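Local coordinates for uncharacterized protein (Sinorhizobium meliloti, PDB 4HUJ), which is of unknown function but probably binds a dinucleotide cofactor such as NAD(P) and may act as an oxidoreductase, at residues A[149-153]-A[154-158]; A[160-164]-A[165-169]; A[180-183]-A[184-188]; A[78-82]-A[83-87]; A[137-141]-A[142-146]. All coordinates share one frame; numbering follows the deposited sequence.

All five contacts are local, each formed between residues a few positions apart, along a helix or round a turn. Interaction 4 is the most buried, a hydrophobic helix-to-strand turn without a hydrogen bond between its segments; interaction 5 makes the same kind of passage, but there the turn's hydrogen bond joins the two segments. Both lead into strands of the same sheet. Interaction 3, a helix turn, presses Val182 on Val145 of interaction 5 and Leu185 on Ile86 of interaction 4. Interactions 1 and 2 follow each other in the chain and pack together through Leu151, Val155, Arg167 and Leu169. Interaction 2, centred about 19 Å from the chain centre, is the most polar, with two waters between cationic side chains.

Interaction 1. Residues A[149-153]-A[154-158]; sequences NTLPA and AVLAA
The carbonyl oxygen of Pro152 is the main acceptor in this contact, and it serves two amides. Leu156 N reaches Pro152 O at 3.0 Å in an almost straight bond (171°), while Val155 N points at the same oxygen with a bent, weak one. One residue on, Ala153 O takes Ala157 N at 2.8 Å. Pro152 O and Ala153 O are thus satisfied by amides of the chain just ahead, with Pro152 standing at the N-cap of helix 153-156. Proline has no amide hydrogen to satisfy there, and its ring lies alongside Val155, the two side chains pointing the same way: Pro152 CD and Val155 CG2 are 4.0 Å apart. The other branch of Val155, CG1, trans to the backbone N (chi1 -180°), meets Leu151 CD1 at 4.0 Å, the two side chains crossing at about a right angle. Beyond the helix turn, Ala157 O accepts a hydrogen bond from Arg41, and the buried amide of Asn149 gives one through ND2 to Gln206 O. Leu156 and Ala157 also touch helix 32-44. The arrangement is that of a short helix N-terminus, with proline at the N-cap, laid against a helix whose glycine-rich start is consistent with a Rossmann-type dinucleotide-binding fold.

Interaction 2. Residues A[160-164]-A[165-169]; sequences PDKGT and GSRVL
Pro160 and Arg167 meet through backbone and side chain alike: Arg167 N donates to Pro160 O at 2.8 Å, and the CB atoms of Pro160 and Arg167 lie 4.1 Å apart. The same carbonyl oxygen also receives a CA-H...O contact from Ser166. Nearer the turn, Lys162 N binds Gly165 O at 2.9 Å in a nearly linear bond (168°). These two bonds flank the single beta bridge between Asp161 and Ser166, giving a short hairpin-like reversal that leads into strand 166-173 of the mixed sheet. Gly163 and Gly165 both have positive phi (139° at Gly165).

On the side of Lys162 and Arg167, two long cations come together. Lys162 CE stands 3.3 Å from Arg167 NH2, oblique to the guanidinium, although NZ of Lys162 itself stays 4.0 Å from Arg167 NH2. A water mediates between the like charges: it accepts from Lys162 NZ at 2.7 Å and, in the guanidinium plane at its edge, from Arg167 NE at 2.8 Å. A second water makes weak bonds to Lys162 NZ and Arg167 NH2. Arg167 is bent at chi2 and chi3, and the lysine chain, running back along the reversal, brings CE to its NH2. Farther out, Arg167 NH1 makes a weak hydrogen bond to Leu217 O, and Leu218 touches both the lysine and the arginine.

Interaction 3. Residues A[180-183]-A[184-188]; sequences RQVA and ELISS
With CG of Glu184 turned opposite its own carbonyl carbon (chi1 -82°) and CG of Arg180 opposite its own backbone N (chi1 -176°), the two side chains lie side by side and point the same way. The carboxylate meets the arginine's aliphatic part rather than its charged head: Glu184 OE2 lies 3.4 Å from Arg180 CG, whereas NE of Arg180 is 5.1 Å from Glu184 OE2. The guanidinium and carboxylate planes are 34° apart, and any attraction between the charges would act over that gap without a salt bridge. Between their backbones, Glu184 N donates to Arg180 O at 2.8 Å.

Helix 176-188 is the connecting helix of a beta-alpha-beta unit between strands 166-173 and 192-195. Its inner side carries Val182 and Ile186, whose CG1 and CD1 atoms respectively are 4.0 Å apart; Ile186 also packs on Leu169 and Leu171 of strand 166-173, and Val182 on Val110 of strand 108-111. Toward the helix end, serine hydroxyls turn back to the backbone. Ser187 N binds Ala183 O at 2.9 Å, with a weak addition from its OG. Glu184 O accepts both Ser188 N and Ser188 OG, each at 3.0 Å and from opposite faces of the carbonyl plane.

Interaction 4. Residues A[78-82]-A[83-87]; sequences DALQA and DVVIL
A helix-to-strand passage of the Rossmann-like sheet is made here, with Val85 packing back on Leu80 and Ala82: the chain leaves helix 76-79, goes through a type I beta turn from Ala79 to Ala82, and enters strand 84-88, which lies parallel to strands 26-30 and 108-111. The turn is closed within residues 78-82, where Ala82 N donates to Ala79 O at 3.2 Å and Gln81 N to Asp78 O. Between 78-82 and 83-87 themselves there is no hydrogen bond, and the contact is made by apolar groups.

Val85 is the residue that reaches back. Its two methyls divide the work: CG1, trans to the backbone N (chi1 175°), meets Leu80 CD2 at 4.1 Å, the two side chains crossing at a slant, while CG2 of Val85 faces the turn and sits 4.1 Å from Ala82 CB. Leu80 starts out away from the strand, but its end returns to it, and it goes on to Ile97, Val101 and Trp104. Val85 also rests on Ile29 of strand 26-30, as does Ala79, and Ala82 packs on Ala27 of that strand. The turn thus sits by the start of strand 26-30, at the other end from the glycine-rich pattern that follows it.

The polar groups look elsewhere. Asp83 N donates to Thr25 OG1, Gln81 NE2 reaches Lys77 O, and the backbone of Val85 is bonded to Ile108 and Val110. The same CG2 methyl of Val85 lies against two backbone oxygens of the turn, 3.6 Å from Ala82 O and 3.8 Å from Ala79 O.

Interaction 5. Residues A[137-141]-A[142-146]; sequences ELVPG and AKVVK
Val139 to Ala142 form a type II beta turn, closed by Ala142 N donating to Val139 O at 3.0 Å (154°), with Gly141 at the third position where phi is positive (96°). Past the turn the chain runs into strand 143-147, completing the beta-alpha-beta unit formed by strand 108-111, helix 131-138 and this strand.

The side chains close over the inner side of the turn. Val139 CG2 occupies the position between its backbone N and carbonyl carbon (CG1 at chi1 -71°), from which it meets Val144 CG2 at 3.7 Å; the two valines cross at about a right angle. Ala142 CB joins them, 3.9 Å from Val139 CB, and Val139 and Ala142 both pack on Trp104. Val144 goes on to Thr132 and Ser136 of helix 131-138.

Lys143 leads off in another direction, to a salt bridge with Asp177, and Glu137 pairs with Arg129. Charge is therefore paired outside the turn, while the two segments share one backbone N-H...O hydrogen bond and a patch of methyl groups, so between 137-141 and 142-146 the contact rests on the turn's hydrogen bond and apolar packing.

Interaction 1. Residues A[149-153]-A[154-158]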
loop_
_atom_site.group_PDB
_atom_site.type_symbol
_atom_site.label_atom_id
_atom_site.label_comp_id
_atom_site.label_asym_id
_atom_site.label_seq_id
_atom_site.Cartn_x
_atom_site.Cartn_y
_atom_site.Cartn_z
ATOM N N ASN A 149 -0.787 -3.536 4.978
ATOM C CA ASN A 149 -1.770 -3.274 6.034
ATOM C C ASN A 149 -1.397 -3.928 7.368
ATOM O O ASN A 149 -2.053 -3.708 8.385
ATOM C CB ASN A 149 -3.145 -3.792 5.606
ATOM C CG ASN A 149 -3.223 -5.309 5.641
ATOM O OD1 ASN A 149 -2.543 -5.988 4.876
ATOM N ND2 ASN A 149 -4.043 -5.847 6.544
ATOM N N THR A 150 -0.343 -4.739 7.360
ATOM C CA THR A 150 -0.094 -5.645 8.473
ATOM C C THR A 150 0.800 -5.075 9.564
ATOM O O THR A 150 0.752 -5.537 10.703
ATOM C CB THR A 150 0.511 -6.958 7.978
ATOM O OG1 THR A 150 1.583 -6.655 7.076
ATOM C CG2 THR A 150 -0.553 -7.777 7.242
ATOM N N LEU A 151 1.623 -4.093 9.223
ATOM C CA LEU A 151 2.589 -3.585 10.182
ATOM C C LEU A 151 2.279 -2.165 10.636
ATOM O O LEU A 151 1.856 -1.335 9.831
ATOM C CB LEU A 151 4.004 -3.657 9.598
ATOM C CG LEU A 151 4.535 -5.047 9.234
ATOM C CD1 LEU A 151 5.949 -4.917 8.714
ATOM C CD2 LEU A 151 4.482 -5.994 10.436
ATOM N N PRO A 152 2.512 -1.880 11.932
ATOM C CA PRO A 152 2.494 -0.510 12.406
ATOM C C PRO A 152 3.509 0.320 11.623
ATOM O O PRO A 152 4.560 -0.196 11.248
ATOM C CB PRO A 152 2.954 -0.629 13.868
ATOM C CG PRO A 152 2.751 -2.039 14.231
ATOM C CD PRO A 152 2.908 -2.831 12.987
ATOM N N ALA A 153 3.189 1.591 11.399
ATOM C CA ALA A 153 4.070 2.507 10.687
ATOM C C ALA A 153 5.492 2.536 11.252
ATOM O O ALA A 153 6.457 2.589 10.491
ATOM C CB ALA A 153 3.469 3.897 10.661
ATOM N N ALA A 154 5.627 2.479 12.578
ATOM C CA ALA A 154 6.954 2.539 13.204
ATOM C C ALA A 154 7.810 1.326 12.838
ATOM O O ALA A 154 9.038 1.429 12.744
ATOM C CB ALA A 154 6.836 2.680 14.717
ATOM N N VAL A 155 7.155 0.183 12.622
ATOM C CA VAL A 155 7.845 -1.031 12.188
ATOM C C VAL A 155 8.166 -0.936 10.691
ATOM O O VAL A 155 9.296 -1.204 10.285
ATOM C CB VAL A 155 7.037 -2.320 12.508
ATOM C CG1 VAL A 155 7.788 -3.572 12.042
ATOM C CG2 VAL A 155 6.749 -2.420 14.002
ATOM N N LEU A 156 7.175 -0.548 9.886
ATOM C CA LEU A 156 7.352 -0.406 8.440
ATOM C C LEU A 156 8.461 0.596 8.088
ATOM O O LEU A 156 9.209 0.382 7.137
ATOM C CB LEU A 156 6.038 0.011 7.764
ATOM C CG LEU A 156 5.996 -0.067 6.234
ATOM C CD1 LEU A 156 5.900 -1.515 5.778
ATOM C CD2 LEU A 156 4.835 0.734 5.689
ATOM N N ALA A 157 8.556 1.678 8.862
ATOM C CA ALA A 157 9.521 2.753 8.590
ATOM C C ALA A 157 10.972 2.334 8.826
ATOM O O ALA A 157 11.896 2.924 8.251
ATOM C CB ALA A 157 9.195 3.981 9.420
ATOM N N ALA A 158 11.161 1.329 9.676
ATOM C CA ALA A 158 12.489 0.861 10.068
ATOM C C ALA A 158 13.193 0.107 8.938
ATOM O O ALA A 158 12.546 -0.366 8.001
ATOM C CB ALA A 158 12.380 -0.015 11.303
#

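Interaction 2. Residues A[160-164]-A[165-169]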
loop_
_atom_site.group_PDB
_atom_site.type_symbol
_atom_site.label_atom_id
_atom_site.label_comp_id
_atom_site.label_asym_id
_atom_site.label_seq_id
_atom_site.Cartn_x
_atom_site.Cartn_y
_atom_site.Cartn_z
ATOM N N PRO A 160 14.324 -2.829 7.082
ATOM C CA PRO A 160 13.805 -4.201 7.114
ATOM C C PRO A 160 14.859 -5.293 7.309
ATOM O O PRO A 160 14.504 -6.414 7.668
ATOM C CB PRO A 160 13.128 -4.357 5.749
ATOM C CG PRO A 160 13.806 -3.366 4.869
ATOM C CD PRO A 160 14.144 -2.206 5.755
ATOM N N ASP A 161 16.132 -4.977 7.067
ATOM C CA ASP A 161 17.222 -5.944 7.257
ATOM C C ASP A 161 17.736 -5.918 8.698
ATOM O O ASP A 161 18.321 -4.922 9.133
ATOM C CB ASP A 161 18.372 -5.671 6.275
ATOM C CG ASP A 161 19.475 -6.732 6.335
ATOM O OD1 ASP A 161 19.207 -7.874 6.772
ATOM O OD2 ASP A 161 20.618 -6.420 5.935
ATOM N N LYS A 162 17.514 -7.012 9.431
ATOM C CA LYS A 162 17.920 -7.095 10.836
ATOM C C LYS A 162 19.025 -8.123 11.078
ATOM O O LYS A 162 18.960 -8.911 12.032
ATOM C CB LYS A 162 16.719 -7.373 11.744
ATOM C CG LYS A 162 15.650 -6.304 11.688
ATOM C CD LYS A 162 15.307 -5.799 13.083
ATOM C CE LYS A 162 14.089 -4.885 13.063
ATOM N NZ LYS A 162 14.052 -3.966 11.882
ATOM N N GLY A 163 20.034 -8.105 10.208
ATOM C CA GLY A 163 21.186 -8.994 10.326
ATOM C C GLY A 163 20.863 -10.440 10.014
ATOM O O GLY A 163 21.353 -10.990 9.031
ATOM N N THR A 164 20.048 -11.057 10.867
ATOM C CA THR A 164 19.624 -12.442 10.674
ATOM C C THR A 164 18.144 -12.468 10.289
ATOM O O THR A 164 17.311 -13.049 10.990
ATOM C CB THR A 164 19.905 -13.314 11.934
ATOM O OG1 THR A 164 21.289 -13.205 12.300
ATOM C CG2 THR A 164 19.576 -14.797 11.687
ATOM N N GLY A 165 17.822 -11.815 9.176
ATOM C CA GLY A 165 16.475 -11.880 8.620
ATOM C C GLY A 165 15.930 -10.565 8.097
ATOM O O GLY A 165 16.359 -9.483 8.512
ATOM N N SER A 166 14.976 -10.674 7.181
ATOM C CA SER A 166 14.284 -9.517 6.625
ATOM C C SER A 166 12.848 -9.487 7.124
ATOM O O SER A 166 12.195 -10.529 7.200
ATOM C CB SER A 166 14.304 -9.559 5.098
ATOM O OG SER A 166 15.636 -9.483 4.615
ATOM N N ARG A 167 12.375 -8.289 7.455
ATOM C CA ARG A 167 11.009 -8.081 7.935
ATOM C C ARG A 167 9.990 -8.621 6.932
ATOM O O ARG A 167 10.069 -8.336 5.737
ATOM C CB ARG A 167 10.770 -6.591 8.210
ATOM C CG ARG A 167 9.396 -6.240 8.806
ATOM C CD ARG A 167 9.174 -6.926 10.163
ATOM N NE ARG A 167 10.084 -6.433 11.204
ATOM C CZ ARG A 167 10.500 -7.154 12.248
ATOM N NH1 ARG A 167 10.116 -8.418 12.400
ATOM N NH2 ARG A 167 11.314 -6.613 13.147
ATOM N N VAL A 168 9.025 -9.392 7.433
ATOM C CA VAL A 168 8.038 -10.042 6.580
ATOM C C VAL A 168 6.846 -9.138 6.301
ATOM O O VAL A 168 6.261 -8.557 7.226
ATOM C CB VAL A 168 7.539 -11.375 7.200
ATOM C CG1 VAL A 168 6.349 -11.949 6.415
ATOM C CG2 VAL A 168 8.678 -12.382 7.257
ATOM N N LEU A 169 6.503 -9.037 5.019
ATOM C CA LEU A 169 5.250 -8.420 4.591
ATOM C C LEU A 169 4.407 -9.457 3.871
ATOM O O LEU A 169 4.759 -9.916 2.778
ATOM C CB LEU A 169 5.498 -7.207 3.685
ATOM C CG LEU A 169 5.858 -5.890 4.377
ATOM C CD1 LEU A 169 6.207 -4.823 3.349
ATOM C CD2 LEU A 169 4.729 -5.401 5.285
HETATM O O HOH W 1 11.570 -4.056 10.799
HETATM O O HOH W 2 11.346 -3.129 13.422
#

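Interaction 3. Residues A[180-183]-A[184-188]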
loop_
_atom_site.group_PDB
_atom_site.type_symbol
_atom_site.label_atom_id
_atom_site.label_comp_id
_atom_site.label_asym_id
_atom_site.label_seq_id
_atom_site.Cartn_x
_atom_site.Cartn_y
_atom_site.Cartn_z
ATOM N N ARG A 180 2.674 -11.046 -7.955
ATOM C CA ARG A 180 4.102 -11.139 -8.263
ATOM C C ARG A 180 4.757 -9.766 -8.320
ATOM O O ARG A 180 5.824 -9.566 -7.740
ATOM C CB ARG A 180 4.328 -11.879 -9.582
ATOM C CG ARG A 180 5.804 -12.095 -9.933
ATOM C CD ARG A 180 5.973 -12.708 -11.328
ATOM N NE ARG A 180 5.080 -13.857 -11.521
ATOM C CZ ARG A 180 4.086 -13.909 -12.408
ATOM N NH1 ARG A 180 3.848 -12.889 -13.224
ATOM N NH2 ARG A 180 3.333 -14.996 -12.488
ATOM N N GLN A 181 4.104 -8.830 -9.013
ATOM C CA GLN A 181 4.633 -7.481 -9.205
ATOM C C GLN A 181 4.763 -6.759 -7.875
ATOM O O GLN A 181 5.754 -6.071 -7.626
ATOM C CB GLN A 181 3.758 -6.673 -10.165
ATOM C CG GLN A 181 3.841 -7.130 -11.617
ATOM C CD GLN A 181 3.115 -6.195 -12.563
ATOM O OE1 GLN A 181 3.453 -5.013 -12.672
ATOM N NE2 GLN A 181 2.114 -6.720 -13.259
ATOM N N VAL A 182 3.765 -6.927 -7.011
ATOM C CA VAL A 182 3.833 -6.333 -5.675
ATOM C C VAL A 182 4.877 -7.036 -4.796
ATOM O O VAL A 182 5.589 -6.374 -4.030
ATOM C CB VAL A 182 2.440 -6.284 -5.001
ATOM C CG1 VAL A 182 2.530 -5.716 -3.587
ATOM C CG2 VAL A 182 1.492 -5.455 -5.851
ATOM N N ALA A 183 4.994 -8.361 -4.926
ATOM C CA ALA A 183 6.061 -9.100 -4.238
ATOM C C ALA A 183 7.438 -8.585 -4.664
ATOM O O ALA A 183 8.341 -8.449 -3.836
ATOM C CB ALA A 183 5.947 -10.604 -4.488
ATOM N N GLU A 184 7.578 -8.300 -5.956
ATOM C CA GLU A 184 8.805 -7.725 -6.517
ATOM C C GLU A 184 9.138 -6.381 -5.870
ATOM O O GLU A 184 10.288 -6.130 -5.509
ATOM C CB GLU A 184 8.679 -7.568 -8.039
ATOM C CG GLU A 184 8.965 -8.846 -8.823
ATOM C CD GLU A 184 8.520 -8.790 -10.290
ATOM O OE1 GLU A 184 8.464 -7.687 -10.883
ATOM O OE2 GLU A 184 8.232 -9.868 -10.859
ATOM N N LEU A 185 8.121 -5.534 -5.706
ATOM C CA LEU A 185 8.298 -4.243 -5.043
ATOM C C LEU A 185 8.738 -4.446 -3.602
ATOM O O LEU A 185 9.677 -3.796 -3.136
ATOM C CB LEU A 185 7.003 -3.419 -5.081
ATOM C CG LEU A 185 6.978 -2.173 -4.183
ATOM C CD1 LEU A 185 8.040 -1.157 -4.596
ATOM C CD2 LEU A 185 5.604 -1.539 -4.178
ATOM N N ILE A 186 8.047 -5.351 -2.907
ATOM C CA ILE A 186 8.328 -5.647 -1.502
ATOM C C ILE A 186 9.774 -6.108 -1.309
ATOM O O ILE A 186 10.473 -5.626 -0.413
ATOM C CB ILE A 186 7.305 -6.666 -0.932
ATOM C CG1 ILE A 186 5.942 -5.979 -0.756
ATOM C CG2 ILE A 186 7.795 -7.263 0.391
ATOM C CD1 ILE A 186 4.753 -6.932 -0.528
ATOM N N SER A 187 10.217 -7.023 -2.172
ATOM C CA SER A 187 11.596 -7.523 -2.149
ATOM C C SER A 187 12.604 -6.415 -2.420
ATOM O O SER A 187 13.647 -6.339 -1.760
ATOM C CB SER A 187 11.775 -8.646 -3.175
ATOM O OG SER A 187 11.138 -9.832 -2.737
ATOM N N SER A 188 12.277 -5.554 -3.380
ATOM C CA SER A 188 13.138 -4.433 -3.754
ATOM C C SER A 188 13.267 -3.412 -2.633
ATOM O O SER A 188 14.306 -2.774 -2.490
ATOM C CB SER A 188 12.631 -3.758 -5.029
ATOM O OG SER A 188 12.819 -4.609 -6.144
#

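Interaction 4. Residues A[78-82]-A[83-87]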
loop_
_atom_site.group_PDB
_atom_site.type_symbol
_atom_site.label_atom_id
_atom_site.label_comp_id
_atom_site.label_asym_id
_atom_site.label_seq_id
_atom_site.Cartn_x
_atom_site.Cartn_y
_atom_site.Cartn_z
ATOM N N ASP A 78 -2.822 13.030 -10.877
ATOM C CA ASP A 78 -1.630 12.511 -11.529
ATOM C C ASP A 78 -1.152 11.206 -10.886
ATOM O O ASP A 78 -0.837 10.248 -11.591
ATOM C CB ASP A 78 -0.521 13.570 -11.542
ATOM C CG ASP A 78 -0.909 14.810 -12.347
ATOM O OD1 ASP A 78 -1.576 14.662 -13.398
ATOM O OD2 ASP A 78 -0.550 15.932 -11.932
ATOM N N ALA A 79 -1.116 11.173 -9.553
ATOM C CA ALA A 79 -0.705 9.982 -8.806
ATOM C C ALA A 79 -1.587 8.768 -9.074
ATOM O O ALA A 79 -1.093 7.642 -9.137
ATOM C CB ALA A 79 -0.654 10.275 -7.312
ATOM N N LEU A 80 -2.886 9.005 -9.241
ATOM C CA LEU A 80 -3.852 7.930 -9.489
ATOM C C LEU A 80 -3.704 7.279 -10.869
ATOM O O LEU A 80 -4.408 6.319 -11.183
ATOM C CB LEU A 80 -5.288 8.435 -9.283
ATOM C CG LEU A 80 -5.713 8.792 -7.855
ATOM C CD1 LEU A 80 -7.131 9.358 -7.839
ATOM C CD2 LEU A 80 -5.602 7.586 -6.934
ATOM N N GLN A 81 -2.787 7.803 -11.682
ATOM C CA GLN A 81 -2.531 7.259 -13.017
ATOM C C GLN A 81 -1.364 6.264 -13.064
ATOM O O GLN A 81 -1.100 5.663 -14.110
ATOM C CB GLN A 81 -2.292 8.397 -14.018
ATOM C CG GLN A 81 -3.529 9.238 -14.310
ATOM C CD GLN A 81 -3.269 10.314 -15.350
ATOM O OE1 GLN A 81 -2.856 10.023 -16.474
ATOM N NE2 GLN A 81 -3.519 11.568 -14.981
ATOM N N ALA A 82 -0.675 6.082 -11.935
ATOM C CA ALA A 82 0.507 5.216 -11.875
ATOM C C ALA A 82 0.212 3.738 -12.121
ATOM O O ALA A 82 -0.929 3.284 -11.978
ATOM C CB ALA A 82 1.239 5.399 -10.546
ATOM N N ASP A 83 1.252 2.995 -12.497
ATOM C CA ASP A 83 1.134 1.562 -12.759
ATOM C C ASP A 83 0.676 0.832 -11.509
ATOM O O ASP A 83 -0.152 -0.082 -11.581
ATOM C CB ASP A 83 2.476 0.979 -13.206
ATOM C CG ASP A 83 2.927 1.500 -14.561
ATOM O OD1 ASP A 83 2.067 1.918 -15.365
ATOM O OD2 ASP A 83 4.148 1.473 -14.817
ATOM N N VAL A 84 1.239 1.243 -10.372
ATOM C CA VAL A 84 0.941 0.640 -9.077
ATOM C C VAL A 84 0.567 1.756 -8.103
ATOM O O VAL A 84 1.382 2.647 -7.816
ATOM C CB VAL A 84 2.136 -0.178 -8.539
ATOM C CG1 VAL A 84 1.823 -0.763 -7.168
ATOM C CG2 VAL A 84 2.497 -1.302 -9.510
ATOM N N VAL A 85 -0.667 1.699 -7.612
ATOM C CA VAL A 85 -1.216 2.748 -6.757
ATOM C C VAL A 85 -1.475 2.150 -5.382
ATOM O O VAL A 85 -2.303 1.252 -5.239
ATOM C CB VAL A 85 -2.507 3.362 -7.357
ATOM C CG1 VAL A 85 -3.140 4.382 -6.397
ATOM C CG2 VAL A 85 -2.214 4.034 -8.701
ATOM N N ILE A 86 -0.756 2.658 -4.385
ATOM C CA ILE A 86 -0.816 2.126 -3.025
ATOM C C ILE A 86 -1.734 3.004 -2.197
ATOM O O ILE A 86 -1.434 4.173 -1.958
ATOM C CB ILE A 86 0.584 2.065 -2.369
ATOM C CG1 ILE A 86 1.539 1.225 -3.229
ATOM C CG2 ILE A 86 0.478 1.478 -0.953
ATOM C CD1 ILE A 86 3.000 1.322 -2.813
ATOM N N LEU A 87 -2.854 2.433 -1.767
ATOM C CA LEU A 87 -3.838 3.173 -0.983
ATOM C C LEU A 87 -3.506 3.055 0.497
ATOM O O LEU A 87 -3.894 2.089 1.165
ATOM C CB LEU A 87 -5.258 2.675 -1.276
ATOM C CG LEU A 87 -5.780 2.869 -2.704
ATOM C CD1 LEU A 87 -7.119 2.170 -2.861
ATOM C CD2 LEU A 87 -5.910 4.352 -3.076
#

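Interaction 5. Residues A[137-141]-A[142-146]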
loop_
_atom_site.group_PDB
_atom_site.type_symbol
_atom_site.label_atom_id
_atom_site.label_comp_id
_atom_site.label_asym_id
_atom_site.label_seq_id
_atom_site.Cartn_x
_atom_site.Cartn_y
_atom_site.Cartn_z
ATOM N N GLU A 137 -14.287 -3.449 -5.701
ATOM C CA GLU A 137 -15.485 -3.020 -6.430
ATOM C C GLU A 137 -15.486 -1.525 -6.747
ATOM O O GLU A 137 -16.121 -1.091 -7.718
ATOM C CB GLU A 137 -16.749 -3.410 -5.664
ATOM C CG GLU A 137 -17.065 -4.889 -5.771
ATOM C CD GLU A 137 -18.237 -5.321 -4.921
ATOM O OE1 GLU A 137 -18.698 -4.539 -4.059
ATOM O OE2 GLU A 137 -18.702 -6.462 -5.118
ATOM N N LEU A 138 -14.769 -0.748 -5.936
ATOM C CA LEU A 138 -14.626 0.696 -6.146
ATOM C C LEU A 138 -13.576 1.042 -7.207
ATOM O O LEU A 138 -13.497 2.189 -7.656
ATOM C CB LEU A 138 -14.284 1.409 -4.830
ATOM C CG LEU A 138 -15.272 1.304 -3.667
ATOM C CD1 LEU A 138 -14.623 1.826 -2.395
ATOM C CD2 LEU A 138 -16.577 2.045 -3.966
ATOM N N VAL A 139 -12.765 0.055 -7.592
ATOM C CA VAL A 139 -11.768 0.235 -8.651
ATOM C C VAL A 139 -11.914 -0.813 -9.774
ATOM O O VAL A 139 -10.994 -1.603 -10.016
ATOM C CB VAL A 139 -10.304 0.269 -8.098
ATOM C CG1 VAL A 139 -10.044 1.559 -7.341
ATOM C CG2 VAL A 139 -10.015 -0.939 -7.206
ATOM N N PRO A 140 -13.074 -0.822 -10.472
ATOM C CA PRO A 140 -13.281 -1.829 -11.518
ATOM C C PRO A 140 -12.223 -1.712 -12.609
ATOM O O PRO A 140 -11.843 -0.601 -12.998
ATOM C CB PRO A 140 -14.668 -1.480 -12.073
ATOM C CG PRO A 140 -14.832 -0.029 -11.781
ATOM C CD PRO A 140 -14.173 0.161 -10.446
ATOM N N GLY A 141 -11.729 -2.853 -13.075
ATOM C CA GLY A 141 -10.664 -2.859 -14.061
ATOM C C GLY A 141 -9.286 -3.003 -13.442
ATOM O O GLY A 141 -8.371 -3.501 -14.090
ATOM N N ALA A 142 -9.133 -2.568 -12.189
ATOM C CA ALA A 142 -7.852 -2.677 -11.493
ATOM C C ALA A 142 -7.625 -4.092 -10.985
ATOM O O ALA A 142 -8.575 -4.788 -10.617
ATOM C CB ALA A 142 -7.785 -1.695 -10.329
ATOM N N LYS A 143 -6.367 -4.520 -10.985
ATOM C CA LYS A 143 -5.980 -5.742 -10.291
ATOM C C LYS A 143 -5.557 -5.331 -8.877
ATOM O O LYS A 143 -4.622 -4.551 -8.708
ATOM C CB LYS A 143 -4.853 -6.461 -11.034
ATOM C CG LYS A 143 -5.310 -7.152 -12.326
ATOM C CD LYS A 143 -4.138 -7.751 -13.099
ATOM C CE LYS A 143 -4.624 -8.335 -14.417
ATOM N NZ LYS A 143 -3.511 -8.797 -15.307
ATOM N N VAL A 144 -6.278 -5.829 -7.875
ATOM C CA VAL A 144 -6.059 -5.412 -6.486
ATOM C C VAL A 144 -5.195 -6.414 -5.726
ATOM O O VAL A 144 -5.409 -7.622 -5.813
ATOM C CB VAL A 144 -7.401 -5.174 -5.739
ATOM C CG1 VAL A 144 -7.173 -4.851 -4.251
ATOM C CG2 VAL A 144 -8.184 -4.042 -6.410
ATOM N N VAL A 145 -4.203 -5.893 -5.005
ATOM C CA VAL A 145 -3.365 -6.695 -4.110
ATOM C C VAL A 145 -3.539 -6.126 -2.706
ATOM O O VAL A 145 -3.502 -4.912 -2.531
ATOM C CB VAL A 145 -1.875 -6.630 -4.521
ATOM C CG1 VAL A 145 -0.979 -7.368 -3.512
ATOM C CG2 VAL A 145 -1.675 -7.196 -5.915
ATOM N N LYS A 146 -3.729 -7.001 -1.717
ATOM C CA LYS A 146 -3.797 -6.585 -0.312
ATOM C C LYS A 146 -2.395 -6.704 0.282
ATOM O O LYS A 146 -1.839 -7.798 0.349
ATOM C CB LYS A 146 -4.787 -7.475 0.458
ATOM C CG LYS A 146 -5.055 -7.030 1.901
ATOM C CD LYS A 146 -5.999 -7.997 2.599
ATOM C CE LYS A 146 -6.306 -7.541 4.024
ATOM N NZ LYS A 146 -7.154 -6.310 3.997
#